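Local coordinates for protein BtGH115A (Bacteroides thetaiotaomicron, PDB 5BY3) that acts as a glycoside hydrolase, a family GH115 4-O-methyl-alpha-glucuronidase with specificity for decorated arabinogalactans, at residues A598-Q601 with H602-L606; S545-A549 with G550-A554; A252-W255 with K256-K260; A262-Y265 with V266-S269. All blocks are in the same frame, centred on the assembly; numbering follows the deposited sequence.

From the N terminus the chain first meets interaction 3, which finishes helix 251-258, and then interaction 4, which starts helix 265-283; the short loop between them is drawn together by Asn268 ND2 and Lys260 O. Both lie in the excursion between strands 238-239 and 290-291 of the eight-stranded parallel sheet. Interaction 2 follows much later, at the turn leading into helix 552-580, and interaction 1 ends helix 587-603, the next helix. These two touch where Leu606 packs against Ser553. All four are local contacts in series, with no nesting or crossing. Interactions 2 and 4 lie on opposite sides of the chain's centre, about 57 Å apart between their centres.

Interaction 1. Residues A598-Q601 with H602-L606; sequences ALTQ and HYNSL
The C-terminal end of helix 587-603 brings Thr600 beside Asn604, their side chains lying alongside each other and pointing the same way. Thr600 O is the focus: it takes the backbone N of Asn604 at 3.1 Å, with an N-H...O angle of 150°, and is touched more weakly by Asn604 ND2, for which the angle falls to 121°. CG of Asn604 stands anti to its carbonyl carbon (chi1 -85°), which turns the amide back over the Thr600 carbonyl and sets ND2 3.7 Å from Thr600 CG2. The stronger partner of that ND2 is Met615 O, so the amide links the helix end to the loop beyond it. Just before it the helix is regular, with His602 N bonded to Ala598 O at 3.0 Å and Tyr603 N to Leu599 O at 3.1 Å. His602 O then receives both Ser605 N and Leu606 N as the chain turns off. On the buried side, Thr600 OG1 bonds to Ile596 O and Tyr561 OH, and the Tyr603 ring meets Tyr561 edge-to-face, its side chain about 9 Å from the bound nickel ion. The His602 ring makes the same kind of contact with Phe556, so that Leu599, His602, Tyr603 and Leu606 all lean on helix 552-580, while the loop carrying Asn612, Met615 and Phe617 covers Thr600 and Asn604.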
ATOM      1  N   ALA A 598     -25.055  -7.522   8.018  1.00 53.00           N
ATOM      2  CA  ALA A 598     -25.971  -6.695   7.228  1.00 49.19           C
ATOM      3  C   ALA A 598     -25.209  -5.756   6.298  1.00 51.76           C
ATOM      4  O   ALA A 598     -25.491  -5.725   5.096  1.00 50.93           O
ATOM      5  CB  ALA A 598     -26.939  -5.922   8.135  1.00 41.32           C
ATOM      6  N   LEU A 599     -24.226  -5.024   6.849  1.00 47.69           N
ATOM      7  CA  LEU A 599     -23.350  -4.167   6.043  1.00 41.89           C
ATOM      8  C   LEU A 599     -22.652  -4.971   4.914  1.00 43.37           C
ATOM      9  O   LEU A 599     -22.551  -4.485   3.798  1.00 41.11           O
ATOM     10  CB  LEU A 599     -22.339  -3.441   6.939  1.00 39.29           C
ATOM     11  CG  LEU A 599     -22.954  -2.377   7.875  1.00 38.66           C
ATOM     12  CD1 LEU A 599     -22.015  -1.941   8.989  1.00 39.86           C
ATOM     13  CD2 LEU A 599     -23.351  -1.163   7.097  1.00 35.39           C
ATOM     14  N   THR A 600     -22.241  -6.213   5.194  1.00 39.88           N
ATOM     15  CA  THR A 600     -21.538  -7.026   4.209  1.00 45.03           C
ATOM     16  C   THR A 600     -22.492  -7.564   3.127  1.00 52.00           C
ATOM     17  O   THR A 600     -22.084  -7.694   1.930  1.00 54.22           O
ATOM     18  CB  THR A 600     -20.763  -8.163   4.894  1.00 41.41           C
ATOM     19  OG1 THR A 600     -19.999  -7.600   5.945  1.00 38.61           O
ATOM     20  CG2 THR A 600     -19.834  -8.908   3.924  1.00 37.68           C
ATOM     21  N   GLN A 601     -23.732  -7.872   3.534  1.00 47.68           N
ATOM     22  CA  GLN A 601     -24.793  -8.236   2.572  1.00 53.04           C
ATOM     23  C   GLN A 601     -25.070  -7.092   1.616  1.00 48.49           C
ATOM     24  O   GLN A 601     -25.245  -7.306   0.417  1.00 48.68           O
ATOM     25  CB  GLN A 601     -26.110  -8.620   3.263  1.00 66.89           C
ATOM     26  CG  GLN A 601     -26.217 -10.053   3.779  1.00 74.41           C
ATOM     27  CD  GLN A 601     -26.580 -11.078   2.705  1.00 86.36           C
ATOM     28  OE1 GLN A 601     -26.238 -10.932   1.518  1.00 80.50           O
ATOM     29  NE2 GLN A 601     -27.268 -12.144   3.129  1.00 83.19           N
ATOM     30  N   HIS A 602     -25.114  -5.873   2.144  1.00 50.33           N
ATOM     31  CA  HIS A 602     -25.356  -4.709   1.305  1.00 51.95           C
ATOM     32  C   HIS A 602     -24.220  -4.524   0.282  1.00 51.20           C
ATOM     33  O   HIS A 602     -24.495  -4.353  -0.912  1.00 49.43           O
ATOM     34  CB  HIS A 602     -25.619  -3.453   2.135  1.00 52.91           C
ATOM     35  CG  HIS A 602     -26.192  -2.323   1.340  1.00 58.55           C
ATOM     36  ND1 HIS A 602     -27.479  -2.332   0.853  1.00 63.06           N
ATOM     37  CD2 HIS A 602     -25.649  -1.151   0.936  1.00 62.39           C
ATOM     38  CE1 HIS A 602     -27.706  -1.214   0.189  1.00 65.12           C
ATOM     39  NE2 HIS A 602     -26.614  -0.472   0.236  1.00 59.24           N
ATOM     40  N   TYR A 603     -22.969  -4.636   0.745  1.00 43.66           N
ATOM     41  CA  TYR A 603     -21.784  -4.554  -0.119  1.00 45.80           C
ATOM     42  C   TYR A 603     -21.928  -5.472  -1.332  1.00 47.45           C
ATOM     43  O   TYR A 603     -21.729  -5.072  -2.491  1.00 43.81           O
ATOM     44  CB  TYR A 603     -20.509  -4.971   0.650  1.00 46.18           C
ATOM     45  CG  TYR A 603     -19.220  -4.439   0.060  1.00 41.35           C
ATOM     46  CD1 TYR A 603     -18.633  -5.030  -1.057  1.00 39.12           C
ATOM     47  CD2 TYR A 603     -18.597  -3.321   0.622  1.00 46.04           C
ATOM     48  CE1 TYR A 603     -17.460  -4.546  -1.588  1.00 41.77           C
ATOM     49  CE2 TYR A 603     -17.427  -2.810   0.097  1.00 46.21           C
ATOM     50  CZ  TYR A 603     -16.853  -3.433  -0.997  1.00 45.61           C
ATOM     51  OH  TYR A 603     -15.706  -2.909  -1.516  1.00 40.27           O
ATOM     52  N   ASN A 604     -22.281  -6.714  -1.022  1.00 48.98           N
ATOM     53  CA  ASN A 604     -22.288  -7.797  -1.967  1.00 47.70           C
ATOM     54  C   ASN A 604     -23.520  -7.763  -2.880  1.00 50.17           C
ATOM     55  O   ASN A 604     -23.647  -8.604  -3.779  1.00 53.65           O
ATOM     56  CB  ASN A 604     -22.160  -9.124  -1.185  1.00 45.70           C
ATOM     57  CG  ASN A 604     -20.697  -9.490  -0.880  1.00 47.72           C
ATOM     58  OD1 ASN A 604     -19.834  -9.472  -1.770  1.00 42.99           O
ATOM     59  ND2 ASN A 604     -20.418  -9.829   0.379  1.00 42.02           N
ATOM     60  N   SER A 605     -24.404  -6.783  -2.667  1.00 46.57           N
ATOM     61  CA  SER A 605     -25.668  -6.685  -3.420  0.50 48.88           C
ATOM     62  C   SER A 605     -25.828  -5.347  -4.134  1.00 47.62           C
ATOM     63  O   SER A 605     -26.736  -5.180  -4.932  1.00 53.82           O
ATOM     64  CB  SER A 605     -26.892  -6.984  -2.523  0.50 45.17           C
ATOM     65  OG  SER A 605     -27.060  -5.999  -1.524  0.50 38.99           O
ATOM     66  N   LEU A 606     -24.935  -4.400  -3.838  1.00 49.45           N
ATOM     67  CA  LEU A 606     -24.837  -3.116  -4.555  1.00 47.88           C
ATOM     68  C   LEU A 606     -24.670  -3.352  -6.056  1.00 46.12           C
ATOM     69  O   LEU A 606     -24.058  -4.361  -6.480  1.00 51.44           O
ATOM     70  CB  LEU A 606     -23.567  -2.376  -4.126  1.00 50.17           C
ATOM     71  CG  LEU A 606     -23.214  -1.878  -2.750  1.00 47.99           C
ATOM     72  CD1 LEU A 606     -21.711  -1.842  -2.695  1.00 56.27           C
ATOM     73  CD2 LEU A 606     -23.740  -0.471  -2.529  1.00 51.05           C
TER

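Interaction 2. Residues S545-A549 with G550-A554; sequences SKVPA and GRQSA
Gln552 folds its carboxamide back over Val547, with CD 3.9 Å from Val547 CG1 and NE2 3.5 Å from Val547 CB. The chain gets there by bending at chi2 (-75°), which swings the amide off the helix and back along the incoming loop. NE2 also comes within 2.7 Å of Val547 O and makes a weak hydrogen bond to Ala544 O, so the amide nitrogen lies against the carbonyls that precede the helix. Val547 also meets the far side of the turn: its CG1 branch, beside the carbonyl carbon, sits 3.4 Å from Arg551 O.

Between these residues the backbone makes a type I beta turn centred on Ala549 and Gly550. Arg551 N closes it on Pro548 O at 3.0 Å, with an N-H...O angle of 155°, although the donor stands well above the carbonyl plane rather than on a lone pair. Arg551 occupies the N-cap position, yet a guanidinium has nothing to offer as a hydrogen-bond acceptor to the first turn. A water instead accepts from Gln552 N at 3.3 Å and donates weakly to Ala549 O. The arginine itself turns away, NE to Glu473 O and NH1 to Thr139 O, and Gly550 O meets Thr139 OG1. The turn thus delivers helix 552-580 from the loop after helix 523-543, with Val547 resting on Cys478 of helix 476-495 and Arg551 held against the loop of Val138 and Thr139.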
ATOM      1  N   SER A 545     -27.534  11.232   2.462  1.00 71.71           N
ATOM      2  CA  SER A 545     -28.491  11.877   1.547  1.00 68.51           C
ATOM      3  C   SER A 545     -27.931  13.146   0.847  1.00 64.77           C
ATOM      4  O   SER A 545     -28.424  13.523  -0.201  1.00 70.06           O
ATOM      5  CB  SER A 545     -29.852  12.087   2.223  1.00 69.47           C
ATOM      6  OG  SER A 545     -29.701  12.636   3.522  1.00 68.88           O
ATOM      7  N   LYS A 546     -26.875  13.754   1.385  1.00 61.32           N
ATOM      8  CA  LYS A 546     -26.136  14.843   0.681  1.00 64.65           C
ATOM      9  C   LYS A 546     -25.101  14.387  -0.434  1.00 60.73           C
ATOM     10  O   LYS A 546     -24.210  15.159  -0.876  1.00 53.69           O
ATOM     11  CB  LYS A 546     -25.525  15.835   1.714  1.00 65.92           C
ATOM     12  CG  LYS A 546     -24.107  15.535   2.234  1.00 75.88           C
ATOM     13  CD  LYS A 546     -23.747  16.218   3.562  1.00 76.44           C
ATOM     14  CE  LYS A 546     -23.648  17.739   3.475  1.00 78.19           C
ATOM     15  NZ  LYS A 546     -24.966  18.420   3.377  1.00 65.76           N
ATOM     16  N   VAL A 547     -25.249  13.137  -0.880  1.00 55.39           N
ATOM     17  CA  VAL A 547     -24.332  12.483  -1.808  1.00 51.15           C
ATOM     18  C   VAL A 547     -25.013  12.478  -3.162  1.00 52.51           C
ATOM     19  O   VAL A 547     -26.119  11.957  -3.244  1.00 53.62           O
ATOM     20  CB  VAL A 547     -24.085  11.006  -1.372  1.00 50.91           C
ATOM     21  CG1 VAL A 547     -23.400  10.181  -2.449  1.00 40.67           C
ATOM     22  CG2 VAL A 547     -23.311  10.930  -0.050  1.00 49.10           C
ATOM     23  N   PRO A 548     -24.342  12.989  -4.233  1.00 57.57           N
ATOM     24  CA  PRO A 548     -24.957  13.059  -5.592  1.00 60.23           C
ATOM     25  C   PRO A 548     -25.478  11.705  -6.097  1.00 62.01           C
ATOM     26  O   PRO A 548     -24.988  10.662  -5.673  1.00 58.82           O
ATOM     27  CB  PRO A 548     -23.810  13.589  -6.488  1.00 59.03           C
ATOM     28  CG  PRO A 548     -22.834  14.229  -5.552  1.00 56.14           C
ATOM     29  CD  PRO A 548     -22.942  13.480  -4.242  1.00 57.35           C
ATOM     30  N   ALA A 549     -26.480  11.722  -6.974  1.00 70.21           N
ATOM     31  CA  ALA A 549     -27.204  10.486  -7.362  1.00 73.77           C
ATOM     32  C   ALA A 549     -26.318   9.386  -7.993  1.00 74.39           C
ATOM     33  O   ALA A 549     -26.472   8.174  -7.682  1.00 74.85           O
ATOM     34  CB  ALA A 549     -28.381  10.822  -8.274  1.00 71.77           C
ATOM     35  N   GLY A 550     -25.396   9.810  -8.862  1.00 60.30           N
ATOM     36  CA  GLY A 550     -24.443   8.889  -9.471  1.00 60.28           C
ATOM     37  C   GLY A 550     -23.328   8.366  -8.556  1.00 62.07           C
ATOM     38  O   GLY A 550     -22.497   7.579  -8.996  1.00 54.06           O
ATOM     39  N   ARG A 551     -23.311   8.785  -7.285  1.00 59.29           N
ATOM     40  CA  ARG A 551     -22.217   8.447  -6.377  1.00 52.23           C
ATOM     41  C   ARG A 551     -22.546   7.733  -5.035  1.00 51.98           C
ATOM     42  O   ARG A 551     -21.731   7.733  -4.115  1.00 54.01           O
ATOM     43  CB  ARG A 551     -21.181   9.599  -6.314  1.00 46.97           C
ATOM     44  CG  ARG A 551     -19.972   9.234  -7.178  1.00 47.20           C
ATOM     45  CD  ARG A 551     -19.792  10.001  -8.486  1.00 42.75           C
ATOM     46  NE  ARG A 551     -18.691  10.907  -8.217  1.00 44.07           N
ATOM     47  CZ  ARG A 551     -18.071  11.693  -9.068  1.00 40.47           C
ATOM     48  NH1 ARG A 551     -18.399  11.730 -10.353  1.00 39.29           N
ATOM     49  NH2 ARG A 551     -17.094  12.456  -8.599  1.00 44.42           N
ATOM     50  N   GLN A 552     -23.720   7.088  -4.965  1.00 53.68           N
ATOM     51  CA  GLN A 552     -24.235   6.466  -3.728  1.00 50.69           C
ATOM     52  C   GLN A 552     -23.553   5.155  -3.449  1.00 49.15           C
ATOM     53  O   GLN A 552     -23.284   4.818  -2.288  1.00 51.35           O
ATOM     54  CB  GLN A 552     -25.762   6.224  -3.775  1.00 57.36           C
ATOM     55  CG  GLN A 552     -26.644   7.473  -3.794  1.00 59.56           C
ATOM     56  CD  GLN A 552     -26.737   8.174  -2.442  1.00 68.59           C
ATOM     57  OE1 GLN A 552     -26.560   7.551  -1.361  1.00 62.01           O
ATOM     58  NE2 GLN A 552     -27.009   9.493  -2.491  1.00 63.58           N
ATOM     59  N   SER A 553     -23.299   4.395  -4.506  1.00 42.99           N
ATOM     60  CA  SER A 553     -22.488   3.187  -4.386  1.00 43.63           C
ATOM     61  C   SER A 553     -21.028   3.490  -3.968  1.00 42.13           C
ATOM     62  O   SER A 553     -20.500   2.835  -3.086  1.00 46.22           O
ATOM     63  CB  SER A 553     -22.556   2.376  -5.681  1.00 48.26           C
ATOM     64  OG  SER A 553     -23.895   1.970  -5.947  1.00 58.17           O
ATOM     65  N   ALA A 554     -20.397   4.499  -4.554  1.00 37.05           N
ATOM     66  CA  ALA A 554     -19.041   4.872  -4.140  1.00 40.34           C
ATOM     67  C   ALA A 554     -19.041   5.273  -2.681  1.00 42.33           C
ATOM     68  O   ALA A 554     -18.080   5.007  -1.921  1.00 40.20           O
ATOM     69  CB  ALA A 554     -18.495   6.005  -4.996  1.00 36.98           C
TER
HETATM   70  O   HOH W   1     -24.749   5.271  -7.499  1.00 41.60           O

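Interaction 3. Residues A252-W255 with K256-K260; sequences AGEW and KIRGK
Helix 251-258 runs through Trp255 and Lys256 with a kink, since the amides of Lys256 and Ile257 lack the usual bond to the residue four back. Ile257 N goes instead to Glu254 O, three back, at 2.8 Å and well above the carbonyl plane; the same oxygen takes Arg258 N, at 3.0 Å, nearly along the C=O axis. Gly259 N closes the last turn on Trp255 O at 3.1 Å, and from Gly259 the backbone ceases to be helical.

Lys256, bent at chi2 and chi3, curls back so that its NZ lies 2.8 Å from Ala252 O, in the carbonyl plane; this is the carbonyl its own amide leaves without a helical bond. On another side Glu254 and Arg258 run alongside each other in a salt bridge. NH1 of Arg258 reaches Glu254 OE2 at a short 2.5 Å, in the guanidinium plane but from above the carboxylate, and Arg279 gives the same oxygen a second charged partner. Gly259 CA lies 3.7 Å from the centre of the six-membered ring of Trp255, a CH-pi contact over a face it shares with Lys260 N, and Trp255 NE1 is hydrogen-bonded to Gly261 O. With an alanine at Trp255, Gly259 would probably lose the surface it rests on and Gly261 O its donor. Phe275, from helix 265-283, and Tyr263, from the connecting loop, meet the indole edge-to-face.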
ATOM      1  N   ALA A 252       4.374 -22.049  -6.154  1.00 65.88           N
ATOM      2  CA  ALA A 252       3.197 -22.328  -5.283  1.00 63.56           C
ATOM      3  C   ALA A 252       2.108 -23.145  -5.956  1.00 59.43           C
ATOM      4  O   ALA A 252       1.706 -24.175  -5.424  1.00 65.05           O
ATOM      5  CB  ALA A 252       2.622 -21.042  -4.692  1.00 59.21           C
ATOM      6  N   GLY A 253       1.689 -22.700  -7.144  1.00 60.27           N
ATOM      7  CA  GLY A 253       0.672 -23.374  -7.948  1.00 57.13           C
ATOM      8  C   GLY A 253       1.206 -24.304  -9.034  1.00 58.65           C
ATOM      9  O   GLY A 253       0.624 -25.362  -9.265  1.00 59.11           O
ATOM     10  N   GLU A 254       2.305 -23.913  -9.691  1.00 60.92           N
ATOM     11  CA  GLU A 254       2.816 -24.604 -10.914  1.00 57.86           C
ATOM     12  C   GLU A 254       3.653 -25.816 -10.629  1.00 53.49           C
ATOM     13  O   GLU A 254       3.566 -26.757 -11.377  1.00 58.76           O
ATOM     14  CB  GLU A 254       3.632 -23.681 -11.842  1.00 56.76           C
ATOM     15  CG  GLU A 254       2.815 -22.585 -12.489  1.00 55.83           C
ATOM     16  CD  GLU A 254       3.615 -21.740 -13.443  1.00 59.75           C
ATOM     17  OE1 GLU A 254       4.188 -20.700 -13.039  1.00 61.77           O
ATOM     18  OE2 GLU A 254       3.669 -22.129 -14.614  1.00 62.26           O
ATOM     19  N   TRP A 255       4.452 -25.795  -9.561  1.00 53.25           N
ATOM     20  CA  TRP A 255       5.359 -26.898  -9.274  1.00 54.10           C
ATOM     21  C   TRP A 255       4.694 -28.281  -9.161  1.00 58.04           C
ATOM     22  O   TRP A 255       5.246 -29.293  -9.638  1.00 57.31           O
ATOM     23  CB  TRP A 255       6.253 -26.633  -8.063  1.00 49.13           C
ATOM     24  CG  TRP A 255       7.254 -27.747  -7.899  1.00 54.70           C
ATOM     25  CD1 TRP A 255       7.208 -28.767  -6.989  1.00 54.64           C
ATOM     26  CD2 TRP A 255       8.411 -27.999  -8.724  1.00 56.59           C
ATOM     27  NE1 TRP A 255       8.276 -29.614  -7.168  1.00 57.23           N
ATOM     28  CE2 TRP A 255       9.034 -29.171  -8.220  1.00 53.20           C
ATOM     29  CE3 TRP A 255       8.997 -27.332  -9.814  1.00 52.34           C
ATOM     30  CZ2 TRP A 255      10.210 -29.691  -8.766  1.00 51.09           C
ATOM     31  CZ3 TRP A 255      10.176 -27.859 -10.367  1.00 55.60           C
ATOM     32  CH2 TRP A 255      10.766 -29.030  -9.838  1.00 55.53           C
ATOM     33  N   LYS A 256       3.525 -28.322  -8.531  1.00 60.56           N
ATOM     34  CA  LYS A 256       2.799 -29.577  -8.428  1.00 61.94           C
ATOM     35  C   LYS A 256       2.122 -29.962  -9.760  1.00 59.51           C
ATOM     36  O   LYS A 256       1.740 -31.105  -9.925  1.00 64.92           O
ATOM     37  CB  LYS A 256       1.828 -29.576  -7.234  1.00 61.28           C
ATOM     38  CG  LYS A 256       0.460 -28.932  -7.462  1.00 66.45           C
ATOM     39  CD  LYS A 256       0.385 -27.510  -6.914  1.00 76.86           C
ATOM     40  CE  LYS A 256      -0.107 -27.460  -5.467  1.00 81.32           C
ATOM     41  NZ  LYS A 256      -0.316 -26.059  -4.995  1.00 85.66           N
ATOM     42  N   ILE A 257       1.976 -29.014 -10.690  1.00 53.02           N
ATOM     43  CA  ILE A 257       1.372 -29.278 -12.014  1.00 52.55           C
ATOM     44  C   ILE A 257       2.387 -29.761 -13.102  1.00 52.60           C
ATOM     45  O   ILE A 257       2.065 -30.663 -13.889  1.00 54.14           O
ATOM     46  CB  ILE A 257       0.562 -28.044 -12.526  1.00 56.73           C
ATOM     47  CG1 ILE A 257      -0.742 -27.844 -11.734  1.00 62.18           C
ATOM     48  CG2 ILE A 257       0.243 -28.139 -14.017  1.00 59.94           C
ATOM     49  CD1 ILE A 257      -1.266 -26.408 -11.754  1.00 59.37           C
ATOM     50  N   ARG A 258       3.588 -29.171 -13.118  1.00 49.46           N
ATOM     51  CA  ARG A 258       4.539 -29.225 -14.237  1.00 51.87           C
ATOM     52  C   ARG A 258       5.960 -29.672 -13.822  1.00 55.34           C
ATOM     53  O   ARG A 258       6.806 -29.966 -14.682  1.00 57.08           O
ATOM     54  CB  ARG A 258       4.746 -27.811 -14.779  1.00 56.79           C
ATOM     55  CG  ARG A 258       3.770 -27.164 -15.757  1.00 59.73           C
ATOM     56  CD  ARG A 258       4.180 -25.682 -15.909  1.00 54.83           C
ATOM     57  NE  ARG A 258       5.637 -25.529 -15.966  1.00 49.31           N
ATOM     58  CZ  ARG A 258       6.342 -24.436 -15.691  1.00 52.27           C
ATOM     59  NH1 ARG A 258       5.778 -23.317 -15.304  1.00 63.75           N
ATOM     60  NH2 ARG A 258       7.647 -24.459 -15.807  1.00 54.22           N
ATOM     61  N   GLY A 259       6.260 -29.625 -12.526  1.00 55.12           N
ATOM     62  CA  GLY A 259       7.604 -29.968 -12.034  1.00 56.20           C
ATOM     63  C   GLY A 259       7.732 -31.438 -11.706  1.00 55.68           C
ATOM     64  O   GLY A 259       6.758 -32.198 -11.827  1.00 59.63           O
ATOM     65  N   LYS A 260       8.932 -31.852 -11.307  1.00 60.29           N
ATOM     66  CA  LYS A 260       9.206 -33.266 -11.007  1.00 57.84           C
ATOM     67  C   LYS A 260      10.125 -33.391  -9.811  1.00 51.79           C
ATOM     68  O   LYS A 260      11.222 -32.836  -9.812  1.00 49.72           O
ATOM     69  CB  LYS A 260       9.761 -34.007 -12.241  1.00 69.58           C
ATOM     70  CG  LYS A 260       8.689 -34.688 -13.108  1.00 76.33           C
ATOM     71  CD  LYS A 260       9.161 -34.978 -14.539  1.00 86.52           C
ATOM     72  CE  LYS A 260       8.877 -33.810 -15.486  1.00 85.45           C
ATOM     73  NZ  LYS A 260      10.013 -33.501 -16.406  1.00 70.77           N
TER

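Interaction 4. Residues A262-Y265 with V266-S269; sequences AYDY and VNNS
Asp264 holds CG anti to its backbone N (chi1 -180°), turning the carboxylate toward the start of helix 265-283, where OD1 accepts from Asn267 N at 2.6 Å. Asp264 is the N-cap, and Asn267 ND2 adds a weak bond to the same oxygen at 3.3 Å, amide and carboxylate planes only 17° apart. Asn268 sends its amide the other way: ND2 points at Ala262 O, 2.8 Å away and nearly straight at 169°, and also serves Lys260 O. Ser269 sets CB squarely over the middle of the Tyr265 ring, 3.5 Å from its centroid, a CH-pi contact. The phenol reaches on to Asp321 in helix 308-329. With an alanine at Asp264, Asn267 N would probably be left without its capping acceptor and the Asn267 amide set freer to turn. The backbone bonds Asn268 N to Asp264 O and Ser269 N to Tyr265 O are both weak, so the Asp264 and Asn268 side chains probably carry much of this helix start; a negative carboxylate beside the N-terminal amides is likely to be favoured by the helix dipole.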
ATOM      1  N   ALA A 262      11.485 -32.996  -5.841  1.00 53.11           N
ATOM      2  CA  ALA A 262      11.545 -31.873  -4.909  1.00 57.84           C
ATOM      3  C   ALA A 262      11.985 -30.537  -5.583  1.00 59.25           C
ATOM      4  O   ALA A 262      12.814 -30.546  -6.504  1.00 61.79           O
ATOM      5  CB  ALA A 262      12.420 -32.224  -3.700  1.00 49.72           C
ATOM      6  N   TYR A 263      11.405 -29.417  -5.113  1.00 57.62           N
ATOM      7  CA  TYR A 263      11.796 -28.043  -5.478  1.00 49.02           C
ATOM      8  C   TYR A 263      13.025 -27.655  -4.681  1.00 51.00           C
ATOM      9  O   TYR A 263      12.974 -26.881  -3.703  1.00 52.01           O
ATOM     10  CB  TYR A 263      10.643 -27.078  -5.233  1.00 46.84           C
ATOM     11  CG  TYR A 263      10.869 -25.642  -5.660  1.00 46.24           C
ATOM     12  CD1 TYR A 263      10.921 -25.289  -7.009  1.00 47.11           C
ATOM     13  CD2 TYR A 263      10.978 -24.615  -4.701  1.00 46.57           C
ATOM     14  CE1 TYR A 263      11.092 -23.953  -7.399  1.00 49.99           C
ATOM     15  CE2 TYR A 263      11.162 -23.285  -5.072  1.00 47.04           C
ATOM     16  CZ  TYR A 263      11.218 -22.958  -6.427  1.00 53.02           C
ATOM     17  OH  TYR A 263      11.392 -21.646  -6.813  1.00 54.24           O
ATOM     18  N   ASP A 264      14.146 -28.204  -5.131  1.00 52.24           N
ATOM     19  CA  ASP A 264      15.375 -28.260  -4.368  1.00 56.08           C
ATOM     20  C   ASP A 264      16.505 -28.207  -5.386  1.00 57.60           C
ATOM     21  O   ASP A 264      16.610 -29.097  -6.267  1.00 51.25           O
ATOM     22  CB  ASP A 264      15.420 -29.592  -3.579  1.00 60.55           C
ATOM     23  CG  ASP A 264      16.668 -29.736  -2.742  1.00 63.12           C
ATOM     24  OD1 ASP A 264      17.728 -30.098  -3.284  1.00 69.01           O
ATOM     25  OD2 ASP A 264      16.592 -29.470  -1.536  1.00 66.45           O
ATOM     26  N   TYR A 265      17.342 -27.174  -5.281  1.00 51.63           N
ATOM     27  CA  TYR A 265      18.373 -26.996  -6.292  1.00 57.33           C
ATOM     28  C   TYR A 265      19.622 -27.805  -5.959  1.00 61.18           C
ATOM     29  O   TYR A 265      20.322 -28.270  -6.863  1.00 64.87           O
ATOM     30  CB  TYR A 265      18.694 -25.515  -6.519  1.00 53.05           C
ATOM     31  CG  TYR A 265      19.044 -25.166  -7.950  1.00 51.14           C
ATOM     32  CD1 TYR A 265      18.056 -25.144  -8.931  1.00 52.16           C
ATOM     33  CD2 TYR A 265      20.365 -24.832  -8.326  1.00 52.46           C
ATOM     34  CE1 TYR A 265      18.353 -24.819 -10.247  1.00 53.20           C
ATOM     35  CE2 TYR A 265      20.673 -24.480  -9.637  1.00 47.18           C
ATOM     36  CZ  TYR A 265      19.659 -24.475 -10.591  1.00 52.97           C
ATOM     37  OH  TYR A 265      19.894 -24.164 -11.908  1.00 52.18           O
ATOM     38  N   VAL A 266      19.874 -27.999  -4.663  1.00 65.39           N
ATOM     39  CA  VAL A 266      21.020 -28.802  -4.207  1.00 63.54           C
ATOM     40  C   VAL A 266      20.928 -30.261  -4.694  1.00 62.86           C
ATOM     41  O   VAL A 266      21.941 -30.822  -5.069  1.00 67.80           O
ATOM     42  CB  VAL A 266      21.285 -28.663  -2.673  1.00 63.07           C
ATOM     43  CG1 VAL A 266      22.468 -29.512  -2.204  1.00 56.08           C
ATOM     44  CG2 VAL A 266      21.552 -27.206  -2.311  1.00 52.38           C
ATOM     45  N   ASN A 267      19.724 -30.833  -4.764  1.00 56.70           N
ATOM     46  CA  ASN A 267      19.573 -32.272  -5.023  1.00 59.52           C
ATOM     47  C   ASN A 267      18.874 -32.674  -6.325  1.00 58.79           C
ATOM     48  O   ASN A 267      18.973 -33.839  -6.770  1.00 54.55           O
ATOM     49  CB  ASN A 267      18.895 -32.933  -3.803  1.00 60.06           C
ATOM     50  CG  ASN A 267      19.800 -32.945  -2.580  1.00 65.28           C
ATOM     51  OD1 ASN A 267      20.882 -33.559  -2.608  1.00 66.80           O
ATOM     52  ND2 ASN A 267      19.374 -32.271  -1.501  1.00 55.71           N
ATOM     53  N   ASN A 268      18.182 -31.698  -6.924  1.00 58.64           N
ATOM     54  CA  ASN A 268      17.266 -31.919  -8.050  1.00 57.62           C
ATOM     55  C   ASN A 268      17.301 -30.739  -9.034  1.00 59.70           C
ATOM     56  O   ASN A 268      16.339 -30.523  -9.795  1.00 65.45           O
ATOM     57  CB  ASN A 268      15.836 -32.166  -7.507  1.00 52.37           C
ATOM     58  CG  ASN A 268      14.883 -32.753  -8.538  1.00 49.00           C
ATOM     59  OD1 ASN A 268      15.229 -33.629  -9.330  1.00 49.08           O
ATOM     60  ND2 ASN A 268      13.645 -32.270  -8.520  1.00 53.05           N
ATOM     61  N   SER A 269      18.412 -29.994  -9.049  1.00 55.09           N
ATOM     62  CA  SER A 269      18.579 -28.860 -10.007  1.00 58.03           C
ATOM     63  C   SER A 269      18.208 -29.083 -11.477  1.00 55.07           C
ATOM     64  O   SER A 269      17.716 -28.161 -12.102  1.00 59.58           O
ATOM     65  CB  SER A 269      19.959 -28.186  -9.911  1.00 61.02           C
ATOM     66  OG  SER A 269      21.003 -29.110 -10.114  1.00 67.49           O
TER